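PDB 3QDH: fimbrial structural subunit from Actinomyces naeslundii, which builds the shaft of type 2 fimbriae and acts as an adhesin that mediates Actinomyces interactions with streptococci and host cells during oral biofilm development. Local coordinates for residues K8-Q13 against S229-G234; V154-G159 against G225-D230; P33-K38 against R94-P99; F40-Q45 against I126-Y131. All blocks are in the same frame, centred on the assembly; numbering follows the deposited sequence.

Overall arrangement
The chain holds the C-terminal domains of the subunit. From its N terminus, residues 8-13 open the widest loop, which closes at 229-234 in contact 1 and spans most of the chain. Within it, 33-38 and then 40-45 leave for partners that come back in the same order: 94-99 closes contact 3 and 126-131 closes contact 4, so these two cross, and they touch through Y41 against P33, L35 and I95. Contact 2 follows in series, opening at 154-159 and ending at 225-230, a stretch that overlaps the close of contact 1. Contacts 3 and 4 thus organise the far end of the zinc-bearing module, while contacts 1 and 2, about 30 Å or more away between centres, tie the two modules together.

Contact 1: residues K8-Q13 against S229-G234; sequences KSIQEQ and SDSIDG
I10 lays its CD1 methyl alongside the CB of D230, 3.8 Å away, the two side chains sliding past each other in opposite directions. I232 completes the apolar patch by crossing I10 obliquely, with its CG1 4.0 Å from I10 CB. Its chain is folded back at chi2 (-62°), which sets CD1 3.7 Å from S9 OG, and CG1 and CD1 together cover the backbone N of I10, a buried donor without a partner in the model. D230 holds the crowded chi1 position, CG between the backbone N and the carbonyl carbon, and its OD1 takes the I232 N-H on the anti lone pair at 3.1 Å, forming an Asx turn where strand 220-230 ends. The contact illustrates an interdomain joint: the loop of the zinc-bearing module that starts just after K8, whose NZ is linked covalently to N121 in an isopeptide cross-link, meets the end of strand 220-230 of the SpaA-like module. R237 reaches both sides, forming a salt bridge with D230 OD1 through NH1 and a hydrogen bond to I10 O through NH2. D230 OD2 faces two waters, one of them 2.5 Å from OD2 and 2.8 Å from Q11 O.

Contact 2: residues V154-G159 against G225-D230; sequences VTSRWG and GLFISD
Four backbone hydrogen bonds join residues 154-159 and 225-230 as antiparallel neighbours. At the G159 end both bonds are made with L226: G159 N donates to L226 O in the carbonyl plane and almost straight (170°), while L226 N reaches G159 O at 2.6 Å, nearly along the C=O axis. Further along, R157 uses both of its backbone groups on two consecutive residues. Its N donates to S229 O, and its O accepts from I228 N at 2.8 Å, the donor standing above the carbonyl plane. I228 and S229 thus share one opposite residue, a classic beta bulge. Strand 154-165 turns its other edge to strand 118-131, through the backbones of V154 and S156, bonded to N121 and I119, so a single strand carries the sheet from the zinc-bearing module into what is probably the CnaB-type, SpaA-like module. Carbonyls not used across the pair find tyrosines: F227 O takes the hydroxyl of Y248 and I228 O that of Y192. Among side chains, W158 NE1 donates to S156 OG at 2.8 Å, close to the indole plane, which fixes the ring while F227 comes over its face. F227 CB lies 4.0 Å from the centroid of the W158 six-membered ring, a CH-pi contact, and the phenyl turns its edge to the five-membered ring in a T-shaped pair, planes at 72°. On the bulge side, S229 OG bonds to A243 O, and a water accepts from R157 NH1 at 3.0 Å and donates to S229 OG at 2.9 Å.

Contact 3: residues P33-K38 against R94-P99; sequences PTLDAK and RIKAAP
The flat peptide carbonyl of A37 receives the K96 ammonium over its face rather than at its rim: NZ stands 63° out of the carbonyl plane, 3.0 Å from A37 O, with a C=O...N angle of only 110°. A second flat group lies close to the same charge, the ring of F40, in a cation-pi interaction. NZ also bonds to S39 O and to a water 2.9 Å away that donates to L35 O, so three oxygens grip the ammonium; D36 O, though near, is badly angled for a bond. The lysine gets there by running extended from CB, with CG anti to the backbone N (chi1 179°), and then bending at chi4, which swings NZ toward the loop. On the way its CG passes L35 CD1 obliquely at 4.0 Å. At the other end, the pyrrolidine ring of P99 brings its CB against T34 OG1, 3.6 Å away, and near P33 O. Between these two ends water does the joining. One molecule donates to both P33 O and I95 O, and another accepts from L35 N while donating to K96 O at 2.7 Å. I95 O accepts in addition from A98 N at 3.1 Å. The end of helix 89-96 is thus joined to the 33-38 loop by waters and by the K96 ammonium, in what is probably the CnaA-type domain, and the same helix serves the zinc site: E90 is a ligand, and R94 reaches the zinc-binding D73 and D70.

Contact 4: residues F40-Q45 against I126-Y131; sequences FYKYFQ and ISDTVY
K42 and D128 run side by side and point the same way, the lysine extended beyond CG so that NZ comes to OD2 at 3.1 Å in a salt bridge. The ammonium meets the carboxylate from above its plane, 49° out of it. The lysine side chain crosses that of V130 at about a right angle, CE 3.6 Å from CB. Y43 approaches D128 differently: the CG of Y43 takes the crowded position between the backbone N and the carbonyl carbon (chi1 51°), which folds the ring back across the neighbouring strand. D128 N then lies over one ring face, I126 O sits at the ring edge, and I126 CG2 touches CE1 at 3.8 Å. Ring and carboxylate planes stand 58° apart, and a water 2.7 Å from both Y43 OH and D128 OD2 bridges them. A beta bulge at K42 interrupts the antiparallel pair of strands 39-49 and 118-131, within what is probably the CnaA-type, immunoglobulin-like module; the register shifts by one between Y41 and Y43, and K42 N donates to D128 O at 2.9 Å. On the opposite face Y41 lies alongside T129, CD1 3.6 Å from CG2, and with F44 packs on L92 and I95 of helix 89-96.

Contact 1: residues K8-Q13 against S229-G234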
# COMPACT_ATOMS: atom_id res chain seq x y z
N LYS A 8 -6.74 0.48 -11.92
CA LYS A 8 -6.10 0.56 -10.61
C LYS A 8 -4.71 -0.07 -10.65
O LYS A 8 -4.49 -1.09 -11.34
CB LYS A 8 -6.98 -0.11 -9.54
CG LYS A 8 -6.45 0.01 -8.12
CD LYS A 8 -7.50 -0.36 -7.07
CE LYS A 8 -6.93 -0.11 -5.67
NZ LYS A 8 -7.87 -0.22 -4.51
N SER A 9 -3.77 0.56 -9.94
CA SER A 9 -2.42 0.04 -9.80
C SER A 9 -1.99 0.09 -8.33
O SER A 9 -2.82 0.30 -7.43
CB SER A 9 -1.44 0.86 -10.66
OG SER A 9 -0.16 0.22 -10.71
N ILE A 10 -0.70 -0.15 -8.09
CA ILE A 10 -0.10 -0.03 -6.76
C ILE A 10 1.28 0.62 -6.88
O ILE A 10 2.07 0.25 -7.74
CB ILE A 10 0.11 -1.41 -6.05
CG1 ILE A 10 -1.16 -2.28 -6.10
CG2 ILE A 10 0.54 -1.21 -4.59
CD1 ILE A 10 -0.91 -3.75 -5.68
N GLN A 11 1.56 1.60 -6.02
CA GLN A 11 2.89 2.18 -5.91
C GLN A 11 3.90 1.14 -5.45
O GLN A 11 3.62 0.36 -4.53
CB GLN A 11 2.87 3.32 -4.89
CG GLN A 11 2.87 4.71 -5.48
CD GLN A 11 3.66 5.68 -4.63
OE1 GLN A 11 3.52 5.71 -3.41
NE2 GLN A 11 4.53 6.47 -5.26
N GLU A 12 5.08 1.12 -6.08
CA GLU A 12 6.25 0.39 -5.56
C GLU A 12 6.27 0.48 -4.04
O GLU A 12 6.46 1.56 -3.49
CB GLU A 12 7.53 1.06 -6.06
CG GLU A 12 8.16 0.52 -7.31
CD GLU A 12 9.62 0.95 -7.41
OE1 GLU A 12 9.91 1.99 -8.06
OE2 GLU A 12 10.48 0.27 -6.80
N GLN A 13 6.11 -0.65 -3.35
CA GLN A 13 6.07 -0.63 -1.89
C GLN A 13 7.34 -0.05 -1.23
O GLN A 13 7.26 0.55 -0.15
CB GLN A 13 5.76 -2.02 -1.31
CG GLN A 13 5.30 -2.00 0.15
CD GLN A 13 4.06 -1.13 0.37
OE1 GLN A 13 3.15 -1.08 -0.47
NE2 GLN A 13 4.02 -0.44 1.50
N SER A 229 5.35 -9.23 -2.24
CA SER A 229 5.24 -8.97 -3.68
C SER A 229 3.88 -8.34 -3.99
O SER A 229 2.97 -8.37 -3.16
CB SER A 229 5.35 -10.28 -4.46
OG SER A 229 4.17 -11.04 -4.31
N ASP A 230 3.75 -7.77 -5.19
CA ASP A 230 2.44 -7.29 -5.64
C ASP A 230 2.10 -7.76 -7.05
O ASP A 230 2.94 -8.35 -7.74
CB ASP A 230 2.29 -5.77 -5.46
CG ASP A 230 3.26 -4.97 -6.32
OD1 ASP A 230 3.34 -5.22 -7.54
OD2 ASP A 230 3.93 -4.06 -5.78
N SER A 231 0.87 -7.50 -7.47
CA SER A 231 0.33 -8.05 -8.72
C SER A 231 0.68 -7.20 -9.95
O SER A 231 0.27 -7.53 -11.06
CB SER A 231 -1.19 -8.22 -8.60
OG SER A 231 -1.84 -6.98 -8.36
N ILE A 232 1.44 -6.12 -9.75
CA ILE A 232 1.78 -5.22 -10.86
C ILE A 232 3.06 -5.65 -11.57
O ILE A 232 4.07 -5.91 -10.92
CB ILE A 232 1.96 -3.75 -10.38
CG1 ILE A 232 0.80 -3.33 -9.45
CG2 ILE A 232 2.11 -2.80 -11.59
CD1 ILE A 232 -0.58 -3.36 -10.09
N ASP A 233 3.02 -5.71 -12.89
CA ASP A 233 4.22 -6.01 -13.68
C ASP A 233 4.92 -4.72 -14.11
O ASP A 233 4.33 -3.64 -14.08
CB ASP A 233 3.87 -6.87 -14.89
CG ASP A 233 4.89 -7.98 -15.15
OD1 ASP A 233 5.88 -8.12 -14.37
OD2 ASP A 233 4.68 -8.74 -16.12
N GLY A 234 6.18 -4.83 -14.52
CA GLY A 234 6.93 -3.67 -14.96
C GLY A 234 8.38 -3.66 -14.52
O GLY A 234 8.72 -4.19 -13.46
O HOH W 1 3.82 -2.33 -3.92
O HOH W 2 6.64 -3.32 -5.38

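Contact 2: residues V154-G159 against G225-D230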
# COMPACT_ATOMS: atom_id res chain seq x y z
N VAL A 154 -6.33 -5.39 -7.77
CA VAL A 154 -4.89 -5.50 -7.54
C VAL A 154 -4.68 -6.20 -6.20
O VAL A 154 -5.58 -6.20 -5.37
CB VAL A 154 -4.15 -4.14 -7.52
CG1 VAL A 154 -4.28 -3.41 -8.87
CG2 VAL A 154 -4.62 -3.27 -6.33
N THR A 155 -3.51 -6.80 -6.03
CA THR A 155 -3.18 -7.51 -4.80
C THR A 155 -1.76 -7.18 -4.33
O THR A 155 -0.80 -7.20 -5.11
CB THR A 155 -3.35 -9.05 -4.96
OG1 THR A 155 -4.68 -9.33 -5.39
CG2 THR A 155 -3.08 -9.78 -3.63
N SER A 156 -1.67 -6.85 -3.04
CA SER A 156 -0.40 -6.66 -2.36
C SER A 156 -0.26 -7.79 -1.33
O SER A 156 -1.16 -8.00 -0.51
CB SER A 156 -0.38 -5.29 -1.67
OG SER A 156 0.86 -5.04 -1.06
N ARG A 157 0.86 -8.51 -1.39
CA ARG A 157 1.07 -9.69 -0.55
C ARG A 157 2.02 -9.42 0.60
O ARG A 157 3.06 -8.78 0.42
CB ARG A 157 1.56 -10.87 -1.39
CG ARG A 157 0.55 -11.31 -2.43
CD ARG A 157 0.75 -12.76 -2.83
NE ARG A 157 -0.53 -13.41 -3.12
CZ ARG A 157 -1.24 -13.22 -4.23
NH1 ARG A 157 -0.80 -12.39 -5.17
NH2 ARG A 157 -2.40 -13.86 -4.39
N TRP A 158 1.64 -9.91 1.78
CA TRP A 158 2.34 -9.63 3.02
C TRP A 158 2.46 -10.88 3.89
O TRP A 158 1.59 -11.75 3.87
CB TRP A 158 1.62 -8.51 3.79
CG TRP A 158 1.71 -7.18 3.10
CD1 TRP A 158 1.08 -6.81 1.94
CD2 TRP A 158 2.49 -6.05 3.50
NE1 TRP A 158 1.41 -5.53 1.60
CE2 TRP A 158 2.27 -5.03 2.54
CE3 TRP A 158 3.34 -5.79 4.59
CZ2 TRP A 158 2.88 -3.78 2.63
CZ3 TRP A 158 3.95 -4.54 4.67
CH2 TRP A 158 3.71 -3.55 3.70
N GLY A 159 3.56 -10.96 4.64
CA GLY A 159 3.77 -12.07 5.56
C GLY A 159 4.31 -11.58 6.89
O GLY A 159 4.73 -10.43 7.02
N GLY A 225 3.81 -7.83 9.88
CA GLY A 225 3.74 -7.68 8.44
C GLY A 225 5.02 -7.21 7.79
O GLY A 225 5.59 -6.19 8.19
N LEU A 226 5.47 -7.97 6.79
CA LEU A 226 6.53 -7.55 5.88
C LEU A 226 6.06 -7.77 4.44
O LEU A 226 5.40 -8.77 4.16
CB LEU A 226 7.83 -8.33 6.14
CG LEU A 226 8.64 -7.98 7.41
CD1 LEU A 226 9.65 -9.08 7.71
CD2 LEU A 226 9.35 -6.64 7.30
N PHE A 227 6.40 -6.84 3.55
CA PHE A 227 6.00 -6.92 2.14
C PHE A 227 6.64 -8.11 1.43
O PHE A 227 7.82 -8.41 1.64
CB PHE A 227 6.35 -5.60 1.44
CG PHE A 227 6.13 -5.62 -0.05
CD1 PHE A 227 4.83 -5.59 -0.58
CD2 PHE A 227 7.21 -5.66 -0.92
CE1 PHE A 227 4.63 -5.60 -1.95
CE2 PHE A 227 7.02 -5.66 -2.30
CZ PHE A 227 5.72 -5.64 -2.81
N ILE A 228 5.86 -8.80 0.59
CA ILE A 228 6.38 -9.94 -0.17
C ILE A 228 6.48 -9.63 -1.66
O ILE A 228 7.56 -9.74 -2.25
CB ILE A 228 5.55 -11.21 0.09
CG1 ILE A 228 5.80 -11.71 1.51
CG2 ILE A 228 5.90 -12.32 -0.92
CD1 ILE A 228 4.90 -12.83 1.93
N SER A 229 5.35 -9.23 -2.24
CA SER A 229 5.24 -8.97 -3.68
C SER A 229 3.88 -8.34 -3.99
O SER A 229 2.97 -8.37 -3.16
CB SER A 229 5.35 -10.28 -4.46
OG SER A 229 4.17 -11.04 -4.31
N ASP A 230 3.75 -7.77 -5.19
CA ASP A 230 2.44 -7.29 -5.64
C ASP A 230 2.10 -7.76 -7.05
O ASP A 230 2.94 -8.35 -7.74
CB ASP A 230 2.29 -5.77 -5.46
CG ASP A 230 3.26 -4.97 -6.32
OD1 ASP A 230 3.34 -5.22 -7.54
OD2 ASP A 230 3.93 -4.06 -5.78
O HOH W 3 1.72 -10.83 -5.83

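Contact 3: residues P33-K38 against R94-P99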
# COMPACT_ATOMS: atom_id res chain seq x y z
N PRO A 33 -14.65 10.68 -20.63
CA PRO A 33 -15.32 10.50 -21.92
C PRO A 33 -15.40 11.81 -22.72
O PRO A 33 -15.20 12.89 -22.17
CB PRO A 33 -16.73 10.05 -21.53
CG PRO A 33 -16.93 10.58 -20.17
CD PRO A 33 -15.58 10.55 -19.50
N THR A 34 -15.69 11.67 -24.01
CA THR A 34 -15.94 12.81 -24.87
C THR A 34 -17.45 13.07 -24.87
O THR A 34 -18.22 12.26 -25.38
CB THR A 34 -15.43 12.53 -26.30
OG1 THR A 34 -14.04 12.18 -26.23
CG2 THR A 34 -15.57 13.76 -27.17
N LEU A 35 -17.86 14.16 -24.24
CA LEU A 35 -19.28 14.46 -24.13
C LEU A 35 -19.73 15.33 -25.30
O LEU A 35 -18.96 16.16 -25.78
CB LEU A 35 -19.62 15.13 -22.78
CG LEU A 35 -19.19 14.45 -21.47
CD1 LEU A 35 -19.71 15.23 -20.27
CD2 LEU A 35 -19.60 12.99 -21.38
N ASP A 36 -20.97 15.12 -25.75
CA ASP A 36 -21.61 16.06 -26.67
C ASP A 36 -21.61 17.45 -26.05
O ASP A 36 -21.62 17.58 -24.82
CB ASP A 36 -23.05 15.65 -26.95
CG ASP A 36 -23.15 14.33 -27.67
OD1 ASP A 36 -22.13 13.87 -28.23
OD2 ASP A 36 -24.27 13.76 -27.69
N ALA A 37 -21.63 18.46 -26.91
CA ALA A 37 -21.69 19.87 -26.49
C ALA A 37 -22.72 20.13 -25.37
O ALA A 37 -22.41 20.84 -24.42
CB ALA A 37 -21.97 20.77 -27.70
N LYS A 38 -23.91 19.54 -25.48
CA LYS A 38 -25.00 19.81 -24.53
C LYS A 38 -25.22 18.67 -23.52
O LYS A 38 -26.31 18.53 -22.95
CB LYS A 38 -26.31 20.13 -25.27
CG LYS A 38 -26.30 21.43 -26.09
CD LYS A 38 -26.29 22.66 -25.17
CE LYS A 38 -26.68 23.94 -25.92
NZ LYS A 38 -26.46 25.15 -25.06
N ARG A 94 -14.38 21.34 -15.52
CA ARG A 94 -13.02 20.97 -15.99
C ARG A 94 -12.96 19.61 -16.70
O ARG A 94 -12.32 19.46 -17.76
CB ARG A 94 -12.05 20.94 -14.82
CG ARG A 94 -11.62 22.30 -14.26
CD ARG A 94 -10.47 22.03 -13.29
NE ARG A 94 -10.09 23.17 -12.44
CZ ARG A 94 -9.21 24.11 -12.80
NH1 ARG A 94 -8.66 24.07 -14.00
NH2 ARG A 94 -8.90 25.10 -11.97
N ILE A 95 -13.59 18.61 -16.09
CA ILE A 95 -13.58 17.27 -16.64
C ILE A 95 -14.28 17.21 -17.99
O ILE A 95 -13.77 16.60 -18.93
CB ILE A 95 -14.13 16.20 -15.65
CG1 ILE A 95 -13.27 16.16 -14.39
CG2 ILE A 95 -14.15 14.81 -16.32
CD1 ILE A 95 -13.86 15.31 -13.21
N LYS A 96 -15.43 17.88 -18.11
CA LYS A 96 -16.09 17.99 -19.42
C LYS A 96 -15.20 18.64 -20.50
O LYS A 96 -15.21 18.23 -21.67
CB LYS A 96 -17.42 18.76 -19.29
CG LYS A 96 -18.17 18.93 -20.62
CD LYS A 96 -19.47 19.73 -20.41
CE LYS A 96 -19.93 20.40 -21.70
NZ LYS A 96 -20.46 19.43 -22.68
N ALA A 97 -14.43 19.64 -20.09
CA ALA A 97 -13.54 20.37 -21.00
C ALA A 97 -12.24 19.62 -21.30
O ALA A 97 -11.42 20.09 -22.09
CB ALA A 97 -13.23 21.75 -20.44
N ALA A 98 -12.06 18.44 -20.69
CA ALA A 98 -10.83 17.65 -20.83
C ALA A 98 -11.09 16.23 -21.36
O ALA A 98 -10.63 15.26 -20.76
CB ALA A 98 -10.10 17.59 -19.49
N PRO A 99 -11.80 16.09 -22.50
CA PRO A 99 -12.09 14.75 -22.99
C PRO A 99 -10.81 13.97 -23.31
O PRO A 99 -9.85 14.55 -23.82
CB PRO A 99 -12.89 15.00 -24.26
CG PRO A 99 -12.46 16.37 -24.71
CD PRO A 99 -12.28 17.12 -23.44
O HOH W 4 -15.33 14.54 -19.90
O HOH W 5 -16.13 16.10 -23.12
O HOH W 6 -18.21 18.50 -24.26

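Contact 4: residues F40-Q45 against I126-Y131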
# COMPACT_ATOMS: atom_id res chain seq x y z
N PHE A 40 -23.89 17.16 -19.90
CA PHE A 40 -23.17 17.61 -18.71
C PHE A 40 -23.15 16.55 -17.62
O PHE A 40 -24.08 15.76 -17.53
CB PHE A 40 -23.82 18.87 -18.13
CG PHE A 40 -23.95 19.99 -19.12
CD1 PHE A 40 -22.94 20.93 -19.26
CD2 PHE A 40 -25.07 20.08 -19.93
CE1 PHE A 40 -23.05 21.97 -20.19
CE2 PHE A 40 -25.20 21.11 -20.87
CZ PHE A 40 -24.18 22.06 -21.00
N TYR A 41 -22.10 16.55 -16.80
CA TYR A 41 -22.06 15.71 -15.59
C TYR A 41 -23.05 16.17 -14.53
O TYR A 41 -23.11 17.35 -14.18
CB TYR A 41 -20.66 15.69 -14.97
CG TYR A 41 -19.64 14.98 -15.83
CD1 TYR A 41 -19.66 13.59 -15.96
CD2 TYR A 41 -18.67 15.70 -16.52
CE1 TYR A 41 -18.71 12.93 -16.77
CE2 TYR A 41 -17.72 15.06 -17.31
CZ TYR A 41 -17.75 13.68 -17.44
OH TYR A 41 -16.82 13.08 -18.24
N LYS A 42 -23.82 15.21 -14.01
CA LYS A 42 -24.60 15.41 -12.79
C LYS A 42 -23.66 15.25 -11.62
O LYS A 42 -23.78 15.92 -10.59
CB LYS A 42 -25.72 14.37 -12.69
CG LYS A 42 -26.81 14.44 -13.77
CD LYS A 42 -27.81 13.30 -13.50
CE LYS A 42 -28.59 12.93 -14.72
NZ LYS A 42 -29.49 11.76 -14.44
N TYR A 43 -22.70 14.33 -11.78
CA TYR A 43 -21.69 14.09 -10.77
C TYR A 43 -20.57 13.23 -11.36
O TYR A 43 -20.74 12.64 -12.42
CB TYR A 43 -22.28 13.42 -9.50
CG TYR A 43 -23.11 12.19 -9.80
CD1 TYR A 43 -22.50 10.93 -9.95
CD2 TYR A 43 -24.50 12.28 -9.93
CE1 TYR A 43 -23.28 9.80 -10.28
CE2 TYR A 43 -25.28 11.16 -10.24
CZ TYR A 43 -24.67 9.93 -10.41
OH TYR A 43 -25.45 8.84 -10.70
N PHE A 44 -19.45 13.19 -10.66
CA PHE A 44 -18.30 12.36 -11.04
C PHE A 44 -17.50 12.07 -9.77
O PHE A 44 -16.96 12.98 -9.15
CB PHE A 44 -17.44 13.07 -12.11
CG PHE A 44 -16.35 12.20 -12.70
CD1 PHE A 44 -16.34 11.90 -14.06
CD2 PHE A 44 -15.33 11.69 -11.90
CE1 PHE A 44 -15.33 11.08 -14.61
CE2 PHE A 44 -14.32 10.87 -12.43
CZ PHE A 44 -14.31 10.58 -13.79
N GLN A 45 -17.43 10.80 -9.37
CA GLN A 45 -16.81 10.42 -8.11
C GLN A 45 -15.93 9.19 -8.29
O GLN A 45 -16.35 8.22 -8.92
CB GLN A 45 -17.89 10.12 -7.06
CG GLN A 45 -17.39 9.71 -5.66
CD GLN A 45 -18.54 9.35 -4.73
OE1 GLN A 45 -19.03 10.18 -3.95
NE2 GLN A 45 -19.00 8.12 -4.84
N ILE A 126 -18.19 6.54 -10.17
CA ILE A 126 -19.63 6.79 -10.04
C ILE A 126 -19.88 8.12 -10.73
O ILE A 126 -19.54 9.17 -10.19
CB ILE A 126 -20.07 6.86 -8.53
CG1 ILE A 126 -19.50 5.69 -7.70
CG2 ILE A 126 -21.59 7.02 -8.39
CD1 ILE A 126 -19.66 4.34 -8.30
N SER A 127 -20.43 8.07 -11.93
CA SER A 127 -20.71 9.29 -12.69
C SER A 127 -21.95 9.13 -13.55
O SER A 127 -22.39 8.02 -13.85
CB SER A 127 -19.49 9.73 -13.52
OG SER A 127 -19.15 8.78 -14.51
N ASP A 128 -22.53 10.27 -13.92
CA ASP A 128 -23.70 10.27 -14.79
C ASP A 128 -23.76 11.61 -15.51
O ASP A 128 -23.23 12.61 -15.03
CB ASP A 128 -24.96 10.04 -13.95
CG ASP A 128 -26.14 9.53 -14.77
OD1 ASP A 128 -25.96 9.07 -15.93
OD2 ASP A 128 -27.25 9.59 -14.23
N THR A 129 -24.40 11.61 -16.67
CA THR A 129 -24.52 12.80 -17.50
C THR A 129 -25.97 12.97 -17.94
O THR A 129 -26.74 12.01 -17.92
CB THR A 129 -23.67 12.68 -18.77
OG1 THR A 129 -23.98 11.44 -19.42
CG2 THR A 129 -22.17 12.72 -18.43
N VAL A 130 -26.32 14.18 -18.35
CA VAL A 130 -27.68 14.51 -18.79
C VAL A 130 -27.60 15.54 -19.93
O VAL A 130 -26.73 16.42 -19.91
CB VAL A 130 -28.52 15.06 -17.60
CG1 VAL A 130 -27.94 16.40 -17.06
CG2 VAL A 130 -30.01 15.19 -17.96
N TYR A 131 -28.47 15.40 -20.93
CA TYR A 131 -28.61 16.43 -21.96
C TYR A 131 -29.39 17.60 -21.35
O TYR A 131 -30.44 17.40 -20.72
CB TYR A 131 -29.33 15.89 -23.21
CG TYR A 131 -29.35 16.84 -24.40
CD1 TYR A 131 -30.29 17.87 -24.49
CD2 TYR A 131 -28.42 16.71 -25.43
CE1 TYR A 131 -30.31 18.74 -25.58
CE2 TYR A 131 -28.43 17.58 -26.53
CZ TYR A 131 -29.37 18.59 -26.59
OH TYR A 131 -29.38 19.45 -27.68
O HOH W 7 -24.40 6.45 -11.52
O HOH W 8 -27.88 9.28 -11.67